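Local coordinates for 50S ribosomal protein L10 (Thermotoga maritima, PDB 1ZAV) that forms part of the stalk of the large ribosomal subunit, carries L7/L12 dimers and takes part in the interaction of the ribosome with GTP-bound translation factors, at residues Met15-Phe19 with Leu62-Leu67; Ile25-Leu31 with Arg113-Phe118; Glu40-Arg44 with Asn102-Lys107; Arg44-Tyr49 with Pro93-Ile99. Residues are numbered along the deposited sequence.

Interaction 1. Residues Met15-Phe19 with Leu62-Leu67; sequences MSEIF and LLNLAL
Two helical segments, Met15-Phe19 near the end of helix 5-19 and Leu62-Leu67 within helix 60-69, cross with axes 8.6 Å apart at a signed angle of -57°. The approach is tightest where Ser16 CA lies 4.2 Å from Ala66 CA, a spacing the small side chains permit. Ala66 points at the partner helix, its CB lying 3.2 Å from Met15 CG and 3.8 Å from Phe19 CE2. Met15 is t at chi1 and p at chi2, with chi3 of 99°, which swings its thioether across the gap; Met15 CE ends 3.3 Å from Leu62 CD2 and 3.9 Å from Leu63 CD2. Phe19, with chi1 m, turns its ring toward Leu63 and Leu67: Leu63 CD2 meets the ring edge at CZ (3.9 Å), and Leu67 CD2 comes to 3.8 Å from CD2 of Phe19. Leu63 and Leu67 are both m,t, and Leu62 is t,t. Ser16 OG, chi1 m, hydrogen-bonds Val12 O of its own helix and lies 3.1 Å from Ala66 O. Beneath the apolar patch lie Val58 of strand 53-58 and Tyr87 of strand 83-88. Such close, small-residue helix crossing packs two helices together on one face of the alpha/beta domain's antiparallel sheet.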
loop_
_atom_site.group_PDB
_atom_site.type_symbol
_atom_site.label_atom_id
_atom_site.label_comp_id
_atom_site.label_asym_id
_atom_site.label_seq_id
_atom_site.Cartn_x
_atom_site.Cartn_y
_atom_site.Cartn_z
ATOM N N MET A 15 -20.530 18.351 -27.199
ATOM C CA MET A 15 -19.993 18.269 -25.849
ATOM C C MET A 15 -20.389 16.954 -25.182
ATOM O O MET A 15 -19.552 16.269 -24.593
ATOM C CB MET A 15 -20.517 19.441 -25.025
ATOM C CG MET A 15 -19.921 19.532 -23.651
ATOM S SD MET A 15 -18.415 20.479 -23.673
ATOM C CE MET A 15 -19.037 22.033 -23.126
ATOM N N SER A 16 -21.672 16.597 -25.282
ATOM C CA SER A 16 -22.173 15.366 -24.678
ATOM C C SER A 16 -21.415 14.154 -25.197
ATOM O O SER A 16 -21.100 13.236 -24.441
ATOM C CB SER A 16 -23.673 15.189 -24.964
ATOM O OG SER A 16 -24.457 16.165 -24.294
ATOM N N GLU A 17 -21.139 14.145 -26.497
ATOM C CA GLU A 17 -20.411 13.046 -27.099
ATOM C C GLU A 17 -18.971 13.037 -26.595
ATOM O O GLU A 17 -18.394 11.976 -26.400
ATOM C CB GLU A 17 -20.456 13.158 -28.627
ATOM C CG GLU A 17 -21.871 12.993 -29.188
ATOM C CD GLU A 17 -21.956 13.214 -30.687
ATOM O OE1 GLU A 17 -21.562 14.306 -31.156
ATOM O OE2 GLU A 17 -22.426 12.297 -31.397
ATOM N N ILE A 18 -18.385 14.209 -26.387
ATOM C CA ILE A 18 -17.014 14.251 -25.890
ATOM C C ILE A 18 -16.981 13.648 -24.488
ATOM O O ILE A 18 -16.185 12.752 -24.216
ATOM C CB ILE A 18 -16.467 15.687 -25.827
ATOM C CG1 ILE A 18 -16.167 16.197 -27.238
ATOM C CG2 ILE A 18 -15.186 15.722 -24.991
ATOM C CD1 ILE A 18 -15.784 17.657 -27.281
ATOM N N PHE A 19 -17.860 14.125 -23.611
ATOM C CA PHE A 19 -17.911 13.619 -22.238
ATOM C C PHE A 19 -18.205 12.125 -22.162
ATOM O O PHE A 19 -17.967 11.493 -21.131
ATOM C CB PHE A 19 -18.948 14.386 -21.399
ATOM C CG PHE A 19 -18.600 15.833 -21.157
ATOM C CD1 PHE A 19 -17.293 16.294 -21.312
ATOM C CD2 PHE A 19 -19.577 16.733 -20.750
ATOM C CE1 PHE A 19 -16.972 17.628 -21.073
ATOM C CE2 PHE A 19 -19.269 18.070 -20.505
ATOM C CZ PHE A 19 -17.960 18.519 -20.667
ATOM N N LEU A 62 -24.597 24.988 -20.524
ATOM C CA LEU A 62 -24.085 24.069 -21.543
ATOM C C LEU A 62 -23.503 22.813 -20.890
ATOM O O LEU A 62 -23.783 21.692 -21.315
ATOM C CB LEU A 62 -22.989 24.759 -22.359
ATOM C CG LEU A 62 -22.585 24.224 -23.737
ATOM C CD1 LEU A 62 -21.403 25.049 -24.229
ATOM C CD2 LEU A 62 -22.214 22.751 -23.690
ATOM N N LEU A 63 -22.668 23.011 -19.872
ATOM C CA LEU A 63 -22.057 21.892 -19.161
ATOM C C LEU A 63 -23.124 20.972 -18.583
ATOM O O LEU A 63 -23.052 19.751 -18.720
ATOM C CB LEU A 63 -21.172 22.401 -18.021
ATOM C CG LEU A 63 -19.818 22.990 -18.420
ATOM C CD1 LEU A 63 -19.035 23.362 -17.172
ATOM C CD2 LEU A 63 -19.049 21.972 -19.242
ATOM N N ASN A 64 -24.114 21.573 -17.933
ATOM C CA ASN A 64 -25.188 20.813 -17.325
ATOM C C ASN A 64 -25.884 19.895 -18.339
ATOM O O ASN A 64 -25.953 18.690 -18.135
ATOM C CB ASN A 64 -26.202 21.761 -16.682
ATOM C CG ASN A 64 -26.918 21.128 -15.500
ATOM O OD1 ASN A 64 -27.528 20.067 -15.627
ATOM N ND2 ASN A 64 -26.843 21.778 -14.343
ATOM N N LEU A 65 -26.384 20.458 -19.436
ATOM C CA LEU A 65 -27.063 19.640 -20.443
ATOM C C LEU A 65 -26.154 18.568 -21.049
ATOM O O LEU A 65 -26.594 17.448 -21.315
ATOM C CB LEU A 65 -27.641 20.516 -21.561
ATOM C CG LEU A 65 -28.788 21.478 -21.217
ATOM C CD1 LEU A 65 -29.313 22.117 -22.498
ATOM C CD2 LEU A 65 -29.911 20.731 -20.520
ATOM N N ALA A 66 -24.886 18.906 -21.276
ATOM C CA ALA A 66 -23.953 17.933 -21.842
ATOM C C ALA A 66 -23.719 16.764 -20.885
ATOM O O ALA A 66 -23.681 15.613 -21.304
ATOM C CB ALA A 66 -22.631 18.607 -22.176
ATOM N N LEU A 67 -23.559 17.062 -19.600
ATOM C CA LEU A 67 -23.335 16.023 -18.598
ATOM C C LEU A 67 -24.611 15.216 -18.401
ATOM O O LEU A 67 -24.575 13.992 -18.287
ATOM C CB LEU A 67 -22.919 16.655 -17.270
ATOM C CG LEU A 67 -21.503 17.236 -17.250
ATOM C CD1 LEU A 67 -21.358 18.228 -16.109
ATOM C CD2 LEU A 67 -20.509 16.096 -17.141
#

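Interaction 2. Residues Ile25-Leu31 with Arg113-Phe118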
loop_
_atom_site.group_PDB
_atom_site.type_symbol
_atom_site.label_atom_id
_atom_site.label_comp_id
_atom_site.label_asym_id
_atom_site.label_seq_id
_atom_site.Cartn_x
_atom_site.Cartn_y
_atom_site.Cartn_z
ATOM N N ILE A 25 -12.683 14.563 -16.270
ATOM C CA ILE A 25 -13.452 15.785 -16.395
ATOM C C ILE A 25 -13.209 16.440 -15.034
ATOM O O ILE A 25 -13.645 15.922 -14.009
ATOM C CB ILE A 25 -14.984 15.534 -16.573
ATOM C CG1 ILE A 25 -15.252 14.799 -17.889
ATOM C CG2 ILE A 25 -15.728 16.865 -16.593
ATOM C CD1 ILE A 25 -16.735 14.409 -18.098
ATOM N N LEU A 26 -12.469 17.542 -15.020
ATOM C CA LEU A 26 -12.195 18.251 -13.779
ATOM C C LEU A 26 -12.710 19.681 -13.918
ATOM O O LEU A 26 -12.431 20.374 -14.902
ATOM C CB LEU A 26 -10.688 18.216 -13.459
ATOM C CG LEU A 26 -10.224 18.919 -12.177
ATOM C CD1 LEU A 26 -8.890 18.358 -11.708
ATOM C CD2 LEU A 26 -10.130 20.409 -12.429
ATOM N N PHE A 27 -13.480 20.119 -12.925
ATOM C CA PHE A 27 -14.070 21.444 -12.945
ATOM C C PHE A 27 -13.251 22.422 -12.139
ATOM O O PHE A 27 -12.976 22.175 -10.968
ATOM C CB PHE A 27 -15.480 21.360 -12.390
ATOM C CG PHE A 27 -16.344 20.384 -13.132
ATOM C CD1 PHE A 27 -16.998 20.768 -14.301
ATOM C CD2 PHE A 27 -16.491 19.076 -12.672
ATOM C CE1 PHE A 27 -17.796 19.857 -15.010
ATOM C CE2 PHE A 27 -17.287 18.154 -13.372
ATOM C CZ PHE A 27 -17.939 18.553 -14.542
ATOM N N ALA A 28 -12.892 23.535 -12.770
ATOM C CA ALA A 28 -12.068 24.564 -12.136
ATOM C C ALA A 28 -12.597 25.990 -12.246
ATOM O O ALA A 28 -13.219 26.372 -13.242
ATOM C CB ALA A 28 -10.661 24.510 -12.719
ATOM N N ASP A 29 -12.333 26.773 -11.205
ATOM C CA ASP A 29 -12.697 28.183 -11.163
ATOM C C ASP A 29 -11.464 28.862 -11.752
ATOM O O ASP A 29 -10.396 28.827 -11.144
ATOM C CB ASP A 29 -12.891 28.637 -9.713
ATOM C CG ASP A 29 -13.074 30.139 -9.584
ATOM O OD1 ASP A 29 -12.755 30.879 -10.541
ATOM O OD2 ASP A 29 -13.524 30.586 -8.510
ATOM N N PHE A 30 -11.601 29.464 -12.929
ATOM C CA PHE A 30 -10.466 30.111 -13.580
ATOM C C PHE A 30 -10.623 31.633 -13.645
ATOM O O PHE A 30 -9.925 32.316 -14.407
ATOM C CB PHE A 30 -10.292 29.530 -14.987
ATOM C CG PHE A 30 -8.912 29.719 -15.565
ATOM C CD1 PHE A 30 -7.799 29.165 -14.936
ATOM C CD2 PHE A 30 -8.730 30.441 -16.744
ATOM C CE1 PHE A 30 -6.518 29.321 -15.472
ATOM C CE2 PHE A 30 -7.452 30.604 -17.290
ATOM C CZ PHE A 30 -6.345 30.044 -16.651
ATOM N N LEU A 31 -11.541 32.158 -12.836
ATOM C CA LEU A 31 -11.800 33.594 -12.783
ATOM C C LEU A 31 -10.543 34.347 -12.357
ATOM O O LEU A 31 -9.793 33.874 -11.509
ATOM C CB LEU A 31 -12.928 33.890 -11.788
ATOM C CG LEU A 31 -14.309 33.316 -12.118
ATOM C CD1 LEU A 31 -15.240 33.494 -10.932
ATOM C CD2 LEU A 31 -14.866 34.017 -13.343
ATOM N N ARG A 113 -10.159 26.112 -5.587
ATOM C CA ARG A 113 -10.724 26.582 -6.847
ATOM C C ARG A 113 -10.747 25.381 -7.807
ATOM O O ARG A 113 -11.321 25.442 -8.895
ATOM C CB ARG A 113 -9.878 27.730 -7.416
ATOM C CG ARG A 113 -9.923 29.026 -6.586
ATOM C CD ARG A 113 -8.746 29.958 -6.927
ATOM N NE ARG A 113 -9.125 31.170 -7.662
ATOM C CZ ARG A 113 -9.825 31.181 -8.790
ATOM N NH1 ARG A 113 -10.121 32.326 -9.395
ATOM N NH2 ARG A 113 -10.245 30.042 -9.309
ATOM N N LEU A 114 -10.091 24.300 -7.391
ATOM C CA LEU A 114 -10.070 23.059 -8.150
ATOM C C LEU A 114 -11.150 22.227 -7.466
ATOM O O LEU A 114 -10.888 21.416 -6.580
ATOM C CB LEU A 114 -8.705 22.376 -8.059
ATOM C CG LEU A 114 -7.525 23.187 -8.606
ATOM C CD1 LEU A 114 -6.265 22.343 -8.574
ATOM C CD2 LEU A 114 -7.820 23.640 -10.027
ATOM N N LYS A 115 -12.374 22.453 -7.920
ATOM C CA LYS A 115 -13.593 21.860 -7.377
ATOM C C LYS A 115 -13.858 20.358 -7.352
ATOM O O LYS A 115 -14.670 19.897 -6.545
ATOM C CB LYS A 115 -14.773 22.570 -8.032
ATOM C CG LYS A 115 -14.741 24.060 -7.793
ATOM C CD LYS A 115 -16.003 24.763 -8.243
ATOM C CE LYS A 115 -16.059 24.950 -9.745
ATOM N NZ LYS A 115 -17.186 25.861 -10.101
ATOM N N GLY A 116 -13.194 19.593 -8.212
ATOM C CA GLY A 116 -13.425 18.156 -8.255
ATOM C C GLY A 116 -13.835 17.725 -9.654
ATOM O O GLY A 116 -13.636 18.475 -10.611
ATOM N N GLY A 117 -14.407 16.531 -9.785
ATOM C CA GLY A 117 -14.822 16.064 -11.098
ATOM C C GLY A 117 -15.011 14.562 -11.169
ATOM O O GLY A 117 -15.415 13.934 -10.194
ATOM N N PHE A 118 -14.721 13.984 -12.330
ATOM C CA PHE A 118 -14.858 12.552 -12.522
ATOM C C PHE A 118 -13.597 11.974 -13.119
ATOM O O PHE A 118 -13.060 12.490 -14.105
ATOM C CB PHE A 118 -16.041 12.235 -13.447
ATOM C CG PHE A 118 -17.360 12.715 -12.927
ATOM C CD1 PHE A 118 -17.789 14.016 -13.170
ATOM C CD2 PHE A 118 -18.173 11.866 -12.174
ATOM C CE1 PHE A 118 -19.012 14.470 -12.668
ATOM C CE2 PHE A 118 -19.388 12.307 -11.671
ATOM C CZ PHE A 118 -19.813 13.614 -11.917
#
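Backbone hydrogen bonds join the antiparallel strands 24-28 and 114-119. Ile25 and Phe118 form a hydrogen-bonded pair, with Ile25 N to Phe118 O at 3.0 Å and Phe118 N to Ile25 O at 2.8 Å. Phe27 N donates to Gly116 O (2.8 Å), and beyond the strand Asp29 N donates to Arg113 O (2.9 Å). CA-H...O contacts supplement the ladder, among them Gly117 CA to Ile25 O at 3.1 Å. Gly117 faces Leu26 in a non-hydrogen-bonded pair with only 4.3 Å between their CA atoms; a CB there would collide with Ile25 O and Leu26 CA.

Apolar contacts are fewer. Phe27 CE2 meets Phe118 CE1 edge to edge at 4.1 Å, on the face that also carries Ile25, while Ala28 CB touches Leu114 CD2 at 4.0 Å.

Charge enters at the loop end, where Asp29 OD1 pairs with Arg113 NH2 in a salt bridge of 2.9 Å, although the modelled position of NH2 is less certain. The same OD1 accepts from Leu31 N (2.9 Å), making an Asx turn.

Strand 24-28 is central in the five-stranded sheet, flanked on its other edge by strand 83-88, while strand 114-119 pairs on its other side with the edge strand 122-125. Tyr104 of helix 94-106 covers Ala28 and Leu114.

Interaction 3. Residues Glu40-Arg44 with Asn102-Lys107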
loop_
_atom_site.group_PDB
_atom_site.type_symbol
_atom_site.label_atom_id
_atom_site.label_comp_id
_atom_site.label_asym_id
_atom_site.label_seq_id
_atom_site.Cartn_x
_atom_site.Cartn_y
_atom_site.Cartn_z
ATOM N N GLU A 40 -0.339 29.535 -21.048
ATOM C CA GLU A 40 0.687 28.737 -20.379
ATOM C C GLU A 40 0.168 27.382 -19.887
ATOM O O GLU A 40 0.829 26.357 -20.059
ATOM C CB GLU A 40 1.288 29.521 -19.207
ATOM C CG GLU A 40 2.340 28.750 -18.419
ATOM C CD GLU A 40 3.542 28.360 -19.264
ATOM O OE1 GLU A 40 3.365 27.651 -20.279
ATOM O OE2 GLU A 40 4.672 28.762 -18.913
ATOM N N LEU A 41 -1.012 27.364 -19.276
ATOM C CA LEU A 41 -1.576 26.104 -18.804
ATOM C C LEU A 41 -1.815 25.173 -19.993
ATOM O O LEU A 41 -1.505 23.984 -19.934
ATOM C CB LEU A 41 -2.895 26.340 -18.056
ATOM C CG LEU A 41 -3.724 25.127 -17.602
ATOM C CD1 LEU A 41 -2.917 24.163 -16.717
ATOM C CD2 LEU A 41 -4.931 25.642 -16.841
ATOM N N ARG A 42 -2.368 25.717 -21.072
ATOM C CA ARG A 42 -2.639 24.905 -22.255
ATOM C C ARG A 42 -1.361 24.358 -22.859
ATOM O O ARG A 42 -1.340 23.245 -23.378
ATOM C CB ARG A 42 -3.405 25.715 -23.300
ATOM C CG ARG A 42 -4.878 25.846 -22.972
ATOM C CD ARG A 42 -5.595 26.729 -23.965
ATOM N NE ARG A 42 -7.034 26.734 -23.712
ATOM C CZ ARG A 42 -7.889 27.595 -24.251
ATOM N NH1 ARG A 42 -7.459 28.539 -25.086
ATOM N NH2 ARG A 42 -9.183 27.504 -23.958
ATOM N N SER A 43 -0.293 25.146 -22.785
ATOM C CA SER A 43 0.994 24.724 -23.317
ATOM C C SER A 43 1.552 23.578 -22.476
ATOM O O SER A 43 2.069 22.602 -23.019
ATOM C CB SER A 43 1.976 25.898 -23.317
ATOM O OG SER A 43 1.502 26.955 -24.145
ATOM N N ARG A 44 1.441 23.693 -21.151
ATOM C CA ARG A 44 1.932 22.639 -20.267
ATOM C C ARG A 44 1.154 21.353 -20.515
ATOM O O ARG A 44 1.711 20.254 -20.469
ATOM C CB ARG A 44 1.807 23.055 -18.795
ATOM C CG ARG A 44 2.725 24.220 -18.377
ATOM C CD ARG A 44 2.705 24.446 -16.860
ATOM N NE ARG A 44 3.293 25.734 -16.469
ATOM C CZ ARG A 44 3.416 26.156 -15.213
ATOM N NH1 ARG A 44 3.002 25.395 -14.209
ATOM N NH2 ARG A 44 3.936 27.349 -14.956
ATOM N N ASN A 102 -0.331 21.928 -10.018
ATOM C CA ASN A 102 0.918 22.678 -9.884
ATOM C C ASN A 102 0.860 24.055 -10.550
ATOM O O ASN A 102 1.646 24.945 -10.219
ATOM C CB ASN A 102 2.080 21.859 -10.457
ATOM C CG ASN A 102 2.404 20.633 -9.613
ATOM O OD1 ASN A 102 2.986 19.663 -10.102
ATOM N ND2 ASN A 102 2.031 20.676 -8.334
ATOM N N PHE A 103 -0.068 24.238 -11.489
ATOM C CA PHE A 103 -0.198 25.523 -12.159
ATOM C C PHE A 103 -0.839 26.511 -11.193
ATOM O O PHE A 103 -0.369 27.645 -11.049
ATOM C CB PHE A 103 -1.068 25.402 -13.418
ATOM C CG PHE A 103 -1.240 26.699 -14.163
ATOM C CD1 PHE A 103 -0.246 27.165 -15.016
ATOM C CD2 PHE A 103 -2.395 27.455 -14.005
ATOM C CE1 PHE A 103 -0.397 28.368 -15.696
ATOM C CE2 PHE A 103 -2.560 28.658 -14.674
ATOM C CZ PHE A 103 -1.558 29.118 -15.528
ATOM N N TYR A 104 -1.919 26.081 -10.542
ATOM C CA TYR A 104 -2.613 26.930 -9.582
ATOM C C TYR A 104 -1.654 27.279 -8.448
ATOM O O TYR A 104 -1.690 28.384 -7.913
ATOM C CB TYR A 104 -3.851 26.221 -9.020
ATOM C CG TYR A 104 -5.114 26.486 -9.815
ATOM C CD1 TYR A 104 -5.175 26.209 -11.182
ATOM C CD2 TYR A 104 -6.233 27.059 -9.209
ATOM C CE1 TYR A 104 -6.324 26.503 -11.934
ATOM C CE2 TYR A 104 -7.385 27.352 -9.944
ATOM C CZ TYR A 104 -7.420 27.074 -11.307
ATOM O OH TYR A 104 -8.543 27.384 -12.038
ATOM N N LYS A 105 -0.796 26.329 -8.094
ATOM C CA LYS A 105 0.183 26.549 -7.033
ATOM C C LYS A 105 1.216 27.588 -7.449
ATOM O O LYS A 105 1.519 28.509 -6.688
ATOM C CB LYS A 105 0.883 25.238 -6.667
ATOM C CG LYS A 105 0.173 24.449 -5.580
ATOM C CD LYS A 105 0.873 23.126 -5.296
ATOM C CE LYS A 105 2.326 23.324 -4.890
ATOM N NZ LYS A 105 3.008 22.018 -4.663
ATOM N N ASP A 106 1.750 27.441 -8.658
ATOM C CA ASP A 106 2.738 28.382 -9.180
ATOM C C ASP A 106 2.152 29.793 -9.225
ATOM O O ASP A 106 2.861 30.782 -9.042
ATOM C CB ASP A 106 3.166 27.977 -10.595
ATOM C CG ASP A 106 3.840 26.626 -10.639
ATOM O OD1 ASP A 106 4.152 26.155 -11.754
ATOM O OD2 ASP A 106 4.062 26.032 -9.565
ATOM N N LYS A 107 0.849 29.882 -9.477
ATOM C CA LYS A 107 0.178 31.172 -9.552
ATOM C C LYS A 107 -0.321 31.631 -8.192
ATOM O O LYS A 107 -0.901 32.708 -8.064
ATOM C CB LYS A 107 -0.983 31.106 -10.550
ATOM C CG LYS A 107 -0.605 31.572 -11.948
ATOM C CD LYS A 107 0.631 30.848 -12.457
ATOM C CE LYS A 107 1.256 31.592 -13.618
ATOM N NZ LYS A 107 2.506 30.938 -14.095
#
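The two helical segments run roughly antiparallel, at 144° between their N-to-C directions, with axes 11.3 Å apart, and pack as neighbouring helices of an alpha/beta domain. This wide spacing is bridged by large side chains, and the closest backbone approach is Leu41 CA to Phe103 CA at 6.8 Å. Phe103, chi1 t, points into the gap and has the largest area covered here. Its ring takes Leu41 CB over one face in a CH-pi contact, 3.9 Å from the centroid and nearly on the ring normal, and Leu41 CD1 lies 4.0 Å from Phe103 CG. Glu40 contributes its aliphatic part, with CG 3.9 Å from Phe103 CE1 at the ring edge. Beneath this patch, Leu41 also rests on Phe55 of strand 53-58. Toward solvent the contact turns polar. Arg44, extended beyond its m chi1, lays a face of its guanidinium by the edge of Phe103, NH1 being 3.8 Å from CD1. That same nitrogen, Arg44 NH1, donates to Asp106 OD1 at 2.8 Å in a salt bridge.

Interaction 4. Residues Arg44-Tyr49 with Pro93-Ile99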
loop_
_atom_site.group_PDB
_atom_site.type_symbol
_atom_site.label_atom_id
_atom_site.label_comp_id
_atom_site.label_asym_id
_atom_site.label_seq_id
_atom_site.Cartn_x
_atom_site.Cartn_y
_atom_site.Cartn_z
ATOM N N ARG A 44 1.441 23.693 -21.151
ATOM C CA ARG A 44 1.932 22.639 -20.267
ATOM C C ARG A 44 1.154 21.353 -20.515
ATOM O O ARG A 44 1.711 20.254 -20.469
ATOM C CB ARG A 44 1.807 23.055 -18.795
ATOM C CG ARG A 44 2.725 24.220 -18.377
ATOM C CD ARG A 44 2.705 24.446 -16.860
ATOM N NE ARG A 44 3.293 25.734 -16.469
ATOM C CZ ARG A 44 3.416 26.156 -15.213
ATOM N NH1 ARG A 44 3.002 25.395 -14.209
ATOM N NH2 ARG A 44 3.936 27.349 -14.956
ATOM N N LEU A 45 -0.143 21.489 -20.783
ATOM C CA LEU A 45 -0.967 20.323 -21.052
ATOM C C LEU A 45 -0.582 19.668 -22.375
ATOM O O LEU A 45 -0.392 18.462 -22.442
ATOM C CB LEU A 45 -2.449 20.716 -21.078
ATOM C CG LEU A 45 -3.028 21.035 -19.691
ATOM C CD1 LEU A 45 -4.415 21.651 -19.811
ATOM C CD2 LEU A 45 -3.071 19.740 -18.866
ATOM N N ARG A 46 -0.463 20.475 -23.421
ATOM C CA ARG A 46 -0.127 19.975 -24.750
ATOM C C ARG A 46 1.219 19.258 -24.802
ATOM O O ARG A 46 1.362 18.219 -25.453
ATOM C CB ARG A 46 -0.147 21.134 -25.746
ATOM C CG ARG A 46 0.198 20.739 -27.165
ATOM C CD ARG A 46 0.234 21.963 -28.071
ATOM N NE ARG A 46 -1.084 22.570 -28.244
ATOM C CZ ARG A 46 -2.108 21.970 -28.843
ATOM N NH1 ARG A 46 -1.965 20.740 -29.324
ATOM N NH2 ARG A 46 -3.273 22.599 -28.969
ATOM N N GLU A 47 2.204 19.825 -24.114
ATOM C CA GLU A 47 3.541 19.256 -24.046
ATOM C C GLU A 47 3.485 17.802 -23.586
ATOM O O GLU A 47 4.343 16.996 -23.939
ATOM C CB GLU A 47 4.382 20.074 -23.071
ATOM C CG GLU A 47 5.649 19.401 -22.584
ATOM C CD GLU A 47 6.364 20.226 -21.525
ATOM O OE1 GLU A 47 6.895 21.305 -21.870
ATOM O OE2 GLU A 47 6.382 19.803 -20.346
ATOM N N LYS A 48 2.462 17.470 -22.804
ATOM C CA LYS A 48 2.301 16.120 -22.284
ATOM C C LYS A 48 1.200 15.323 -22.969
ATOM O O LYS A 48 1.286 14.100 -23.063
ATOM C CB LYS A 48 1.999 16.170 -20.779
ATOM C CG LYS A 48 3.109 16.765 -19.920
ATOM C CD LYS A 48 4.348 15.885 -19.921
ATOM C CE LYS A 48 5.412 16.428 -18.987
ATOM N NZ LYS A 48 6.541 15.472 -18.865
ATOM N N TYR A 49 0.165 16.003 -23.447
ATOM C CA TYR A 49 -0.948 15.298 -24.079
ATOM C C TYR A 49 -1.166 15.590 -25.565
ATOM O O TYR A 49 -1.924 14.883 -26.232
ATOM C CB TYR A 49 -2.248 15.620 -23.325
ATOM C CG TYR A 49 -2.376 14.954 -21.961
ATOM C CD1 TYR A 49 -3.052 13.737 -21.815
ATOM C CD2 TYR A 49 -1.826 15.542 -20.821
ATOM C CE1 TYR A 49 -3.180 13.124 -20.558
ATOM C CE2 TYR A 49 -1.942 14.937 -19.562
ATOM C CZ TYR A 49 -2.621 13.732 -19.439
ATOM O OH TYR A 49 -2.736 13.137 -18.193
ATOM N N PRO A 93 -5.040 9.988 -17.759
ATOM C CA PRO A 93 -5.496 11.257 -17.181
ATOM C C PRO A 93 -4.810 11.843 -15.945
ATOM O O PRO A 93 -4.867 13.057 -15.716
ATOM C CB PRO A 93 -6.984 10.994 -16.941
ATOM C CG PRO A 93 -6.997 9.554 -16.540
ATOM C CD PRO A 93 -6.044 8.925 -17.546
ATOM N N VAL A 94 -4.162 11.001 -15.151
ATOM C CA VAL A 94 -3.529 11.479 -13.925
ATOM C C VAL A 94 -2.576 12.655 -14.089
ATOM O O VAL A 94 -2.616 13.596 -13.296
ATOM C CB VAL A 94 -2.812 10.323 -13.197
ATOM C CG1 VAL A 94 -2.008 10.857 -12.008
ATOM C CG2 VAL A 94 -3.856 9.315 -12.704
ATOM N N GLU A 95 -1.738 12.623 -15.121
ATOM C CA GLU A 95 -0.784 13.704 -15.339
ATOM C C GLU A 95 -1.428 15.087 -15.556
ATOM O O GLU A 95 -0.827 16.109 -15.240
ATOM C CB GLU A 95 0.121 13.365 -16.528
ATOM C CG GLU A 95 1.087 14.482 -16.903
ATOM C CD GLU A 95 2.142 14.728 -15.838
ATOM O OE1 GLU A 95 2.848 15.757 -15.926
ATOM O OE2 GLU A 95 2.271 13.889 -14.921
ATOM N N ALA A 96 -2.638 15.126 -16.107
ATOM C CA ALA A 96 -3.304 16.406 -16.338
ATOM C C ALA A 96 -3.730 17.024 -15.010
ATOM O O ALA A 96 -3.698 18.243 -14.841
ATOM C CB ALA A 96 -4.526 16.224 -17.251
ATOM N N VAL A 97 -4.147 16.186 -14.070
ATOM C CA VAL A 97 -4.545 16.704 -12.766
ATOM C C VAL A 97 -3.307 17.342 -12.113
ATOM O O VAL A 97 -3.368 18.461 -11.597
ATOM C CB VAL A 97 -5.106 15.589 -11.870
ATOM C CG1 VAL A 97 -5.562 16.181 -10.528
ATOM C CG2 VAL A 97 -6.288 14.890 -12.576
ATOM N N LYS A 98 -2.180 16.642 -12.167
ATOM C CA LYS A 98 -0.932 17.158 -11.594
ATOM C C LYS A 98 -0.538 18.486 -12.221
ATOM O O LYS A 98 -0.093 19.409 -11.530
ATOM C CB LYS A 98 0.209 16.160 -11.804
ATOM C CG LYS A 98 1.528 16.604 -11.165
ATOM C CD LYS A 98 2.715 15.815 -11.696
ATOM C CE LYS A 98 2.470 14.311 -11.650
ATOM N NZ LYS A 98 2.253 13.800 -10.265
ATOM N N ILE A 99 -0.681 18.574 -13.543
ATOM C CA ILE A 99 -0.338 19.791 -14.260
ATOM C C ILE A 99 -1.156 21.002 -13.808
ATOM O O ILE A 99 -0.602 22.071 -13.558
ATOM C CB ILE A 99 -0.496 19.601 -15.809
ATOM C CG1 ILE A 99 0.574 18.631 -16.319
ATOM C CG2 ILE A 99 -0.360 20.945 -16.535
ATOM C CD1 ILE A 99 0.420 18.229 -17.778
HETATM O O HOH W 1 1.797 22.625 -13.808
#
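Tyr49 sets the edge of its ring against helix 94-106, with CE2 3.7 Å from Ala96 CB and 4.4 Å from Ile99 CD1. Its hydroxyl reaches the backbone at the start of that helix: Ala96 N donates a weak hydrogen bond to Tyr49 OH at 2.9 Å, and Asp92 O, just before the segment, is the stronger partner of the same hydroxyl. Ile99 is the apolar centre of the contact and has the largest area covered. Its CG2 touches Leu45 CD2 and Arg44 CB, each at 3.8 Å, while its CD1 packs 3.7 Å from Lys48 CG and 3.6 Å from Arg44 O. Leu45 CD2 also reaches Ala96 CB at 4.1 Å, and at the solvent side the Lys48 chain passes Glu95, with CE 4.0 Å from OE1. At the far end a water links the helices, accepting from Arg44 NH1 (3.0 Å) and donating to Ile99 O (2.5 Å); Arg44 NH1 has its salt-bridge partner in Asp106. The axes lie 10.1 Å apart and run antiparallel at 158°. Ala96 rests on Leu24 of strand 24-28 and on Leu86 and Val88 of strand 83-88, while Val97 packs on helix 126-133 and Val94 touches an L7/L12 chain.

Interactions 3 and 4 are two parts of one interface between helices 35-49 and 94-106: they share Arg44, and Leu41 CD1 meets Ile99 CG2 at 4.1 Å. Both are partly buried, with aliphatic or aromatic packing inside and charge or water outside. Interactions 1 and 2 are more deeply buried but differ in chemistry, the first mostly side-chain packing between close helices, the second a backbone ladder in the sheet. They touch through Leu67 CD1 and Phe27 CZ (3.8 Å), whereas interaction 2 meets interaction 3 through Asp29 O and Tyr104 OH (2.5 Å, probably hydrogen-bonded). Interaction 1 has no touch with 3 or 4, about 11 and 12 Å away between nearest atoms.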